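PDB 2GFI: phytase from Debaryomyces castellii, which catalyses hydrolysis of the 3-phosphate ester of phytate (inositol hexakisphosphate), as a 3-phytase of the histidine acid phosphatase family. Local coordinates for residues A[43-49]-A[392-398]. Residues are numbered along the deposited sequence.
Sequences YIQNKGF and INDAVIP
N46 (72 Å²), N393 (70 Å²) and F49 (60 Å²) bury the largest shares of the 468 Å² in this contact. Residues 43-49 run extended up to N46, with no regular structure, alongside 392-398; CA atoms of Q45 and N393, and of G48 and A395, are each 4.8 Å apart. One direct backbone hydrogen bond sets this register, N46 N to N393 O (2.8 Å, 155°). N46, chi1 t, points toward the turn, its CB 3.3 Å from I392 O, while its OD1 accepts from G48 N (2.8 Å), an Asx turn. Phi/psi of 44/52° at N393 and 73/19° at D394 give a type I' turn from I392 to A395, the tight hairpin connection between antiparallel strands 385-392 and 395-397. At its tip, Y43 OH donates to D394 OD2 (2.7 Å); R374 makes a cation-pi contact with Y43. At the other end, F49 CE2 lies 3.7 Å from I397 CD1, and a water joins F49 N (2.7 Å) to V396 O (2.8 Å). F359 of the second subunit meets the F49 ring with planes about 60° apart.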
loop_
_atom_site.group_PDB
_atom_site.type_symbol
_atom_site.label_atom_id
_atom_site.label_comp_id
_atom_site.label_asym_id
_atom_site.label_seq_id
_atom_site.Cartn_x
_atom_site.Cartn_y
_atom_site.Cartn_z
ATOM N N TYR A 43 15.637 -1.048 -10.165
ATOM C CA TYR A 43 15.202 0.322 -10.345
ATOM C C TYR A 43 14.407 0.804 -9.142
ATOM O O TYR A 43 13.606 0.050 -8.562
ATOM C CB TYR A 43 14.297 0.444 -11.586
ATOM C CG TYR A 43 13.869 1.862 -11.812
ATOM C CD1 TYR A 43 14.800 2.844 -12.116
ATOM C CD2 TYR A 43 12.534 2.230 -11.685
ATOM C CE1 TYR A 43 14.407 4.157 -12.304
ATOM C CE2 TYR A 43 12.134 3.532 -11.884
ATOM C CZ TYR A 43 13.064 4.487 -12.180
ATOM O OH TYR A 43 12.626 5.802 -12.351
ATOM N N ILE A 44 14.631 2.067 -8.779
ATOM C CA ILE A 44 13.758 2.745 -7.851
ATOM C C ILE A 44 13.652 4.204 -8.259
ATOM O O ILE A 44 14.625 4.811 -8.707
ATOM C CB ILE A 44 14.279 2.580 -6.378
ATOM C CG1 ILE A 44 13.163 2.897 -5.376
ATOM C CG2 ILE A 44 15.562 3.382 -6.168
ATOM C CD1 ILE A 44 13.481 2.496 -3.949
ATOM N N GLN A 45 12.461 4.760 -8.083
ATOM C CA GLN A 45 12.183 6.153 -8.414
ATOM C C GLN A 45 12.838 7.079 -7.416
ATOM O O GLN A 45 12.910 6.790 -6.210
ATOM C CB GLN A 45 10.677 6.431 -8.447
ATOM C CG GLN A 45 9.943 5.601 -9.473
ATOM C CD GLN A 45 8.464 5.842 -9.472
ATOM O OE1 GLN A 45 7.888 6.298 -8.476
ATOM N NE2 GLN A 45 7.834 5.533 -10.577
ATOM N N ASN A 46 13.302 8.210 -7.926
ATOM C CA ASN A 46 13.919 9.206 -7.111
ATOM C C ASN A 46 12.904 9.668 -6.049
ATOM O O ASN A 46 11.699 9.768 -6.346
ATOM C CB ASN A 46 14.356 10.313 -8.041
ATOM C CG ASN A 46 15.072 11.417 -7.331
ATOM O OD1 ASN A 46 14.450 12.180 -6.598
ATOM N ND2 ASN A 46 16.388 11.523 -7.544
ATOM N N LYS A 47 13.362 9.933 -4.825
ATOM C CA LYS A 47 12.431 10.354 -3.748
ATOM C C LYS A 47 11.580 11.561 -4.202
ATOM O O LYS A 47 10.391 11.605 -3.933
ATOM C CB LYS A 47 13.149 10.611 -2.422
ATOM C CG LYS A 47 14.034 9.410 -1.929
ATOM C CD LYS A 47 14.777 9.710 -0.561
ATOM C CE LYS A 47 14.916 8.391 0.289
ATOM N NZ LYS A 47 15.387 8.577 1.716
ATOM N N GLY A 48 12.196 12.498 -4.926
ATOM C CA GLY A 48 11.485 13.608 -5.586
ATOM C C GLY A 48 10.907 14.664 -4.668
ATOM O O GLY A 48 11.185 14.645 -3.489
ATOM N N PHE A 49 10.099 15.591 -5.194
ATOM C CA PHE A 49 9.692 16.742 -4.377
ATOM C C PHE A 49 8.210 16.998 -4.431
ATOM O O PHE A 49 7.751 18.011 -3.912
ATOM C CB PHE A 49 10.415 18.028 -4.783
ATOM C CG PHE A 49 11.908 17.908 -4.828
ATOM C CD1 PHE A 49 12.659 17.833 -3.651
ATOM C CD2 PHE A 49 12.580 17.915 -6.065
ATOM C CE1 PHE A 49 14.051 17.738 -3.716
ATOM C CE2 PHE A 49 13.964 17.840 -6.135
ATOM C CZ PHE A 49 14.704 17.751 -4.963
ATOM N N ILE A 392 14.354 12.958 -13.326
ATOM C CA ILE A 392 15.362 11.967 -13.028
ATOM C C ILE A 392 14.658 10.871 -12.252
ATOM O O ILE A 392 14.070 11.107 -11.185
ATOM C CB ILE A 392 16.427 12.573 -12.163
ATOM C CG1 ILE A 392 16.889 13.931 -12.716
ATOM C CG2 ILE A 392 17.571 11.536 -11.907
ATOM C CD1 ILE A 392 17.271 13.896 -14.213
ATOM N N ASN A 393 14.676 9.673 -12.807
ATOM C CA ASN A 393 14.028 8.524 -12.175
ATOM C C ASN A 393 12.655 8.870 -11.638
ATOM O O ASN A 393 12.334 8.617 -10.474
ATOM C CB ASN A 393 14.944 7.969 -11.132
ATOM C CG ASN A 393 16.250 7.659 -11.712
ATOM O OD1 ASN A 393 17.291 8.082 -11.223
ATOM N ND2 ASN A 393 16.216 6.959 -12.820
ATOM N N ASP A 394 11.873 9.462 -12.538
ATOM C CA ASP A 394 10.473 9.735 -12.338
ATOM C C ASP A 394 10.146 10.860 -11.387
ATOM O O ASP A 394 9.016 10.947 -10.930
ATOM C CB ASP A 394 9.710 8.485 -11.957
ATOM C CG ASP A 394 9.691 7.486 -13.041
ATOM O OD1 ASP A 394 9.316 7.872 -14.175
ATOM O OD2 ASP A 394 10.002 6.283 -12.856
ATOM N N ALA A 395 11.112 11.730 -11.124
ATOM C CA ALA A 395 10.893 12.887 -10.278
ATOM C C ALA A 395 11.347 14.129 -11.018
ATOM O O ALA A 395 12.411 14.113 -11.610
ATOM C CB ALA A 395 11.687 12.751 -8.984
ATOM N N VAL A 396 10.558 15.204 -10.994
ATOM C CA VAL A 396 11.038 16.443 -11.584
ATOM C C VAL A 396 12.083 16.933 -10.633
ATOM O O VAL A 396 11.840 16.997 -9.428
ATOM C CB VAL A 396 9.938 17.515 -11.752
ATOM C CG1 VAL A 396 10.558 18.839 -12.228
ATOM C CG2 VAL A 396 8.794 17.013 -12.685
ATOM N N ILE A 397 13.255 17.243 -11.166
ATOM C CA ILE A 397 14.318 17.894 -10.397
ATOM C C ILE A 397 14.555 19.274 -10.977
ATOM O O ILE A 397 15.241 19.396 -11.993
ATOM C CB ILE A 397 15.625 17.052 -10.423
ATOM C CG1 ILE A 397 15.342 15.572 -10.065
ATOM C CG2 ILE A 397 16.712 17.692 -9.547
ATOM C CD1 ILE A 397 14.864 15.289 -8.610
ATOM N N PRO A 398 13.978 20.315 -10.375
ATOM C CA PRO A 398 14.170 21.651 -10.894
ATOM C C PRO A 398 15.648 22.094 -10.857
ATOM O O PRO A 398 16.418 21.658 -9.992
ATOM C CB PRO A 398 13.296 22.520 -9.977
ATOM C CG PRO A 398 12.236 21.568 -9.449
ATOM C CD PRO A 398 13.074 20.309 -9.201
HETATM O O HOH W 1 9.921 10.000 -8.318
HETATM O O HOH W 2 9.663 16.104 -7.836
#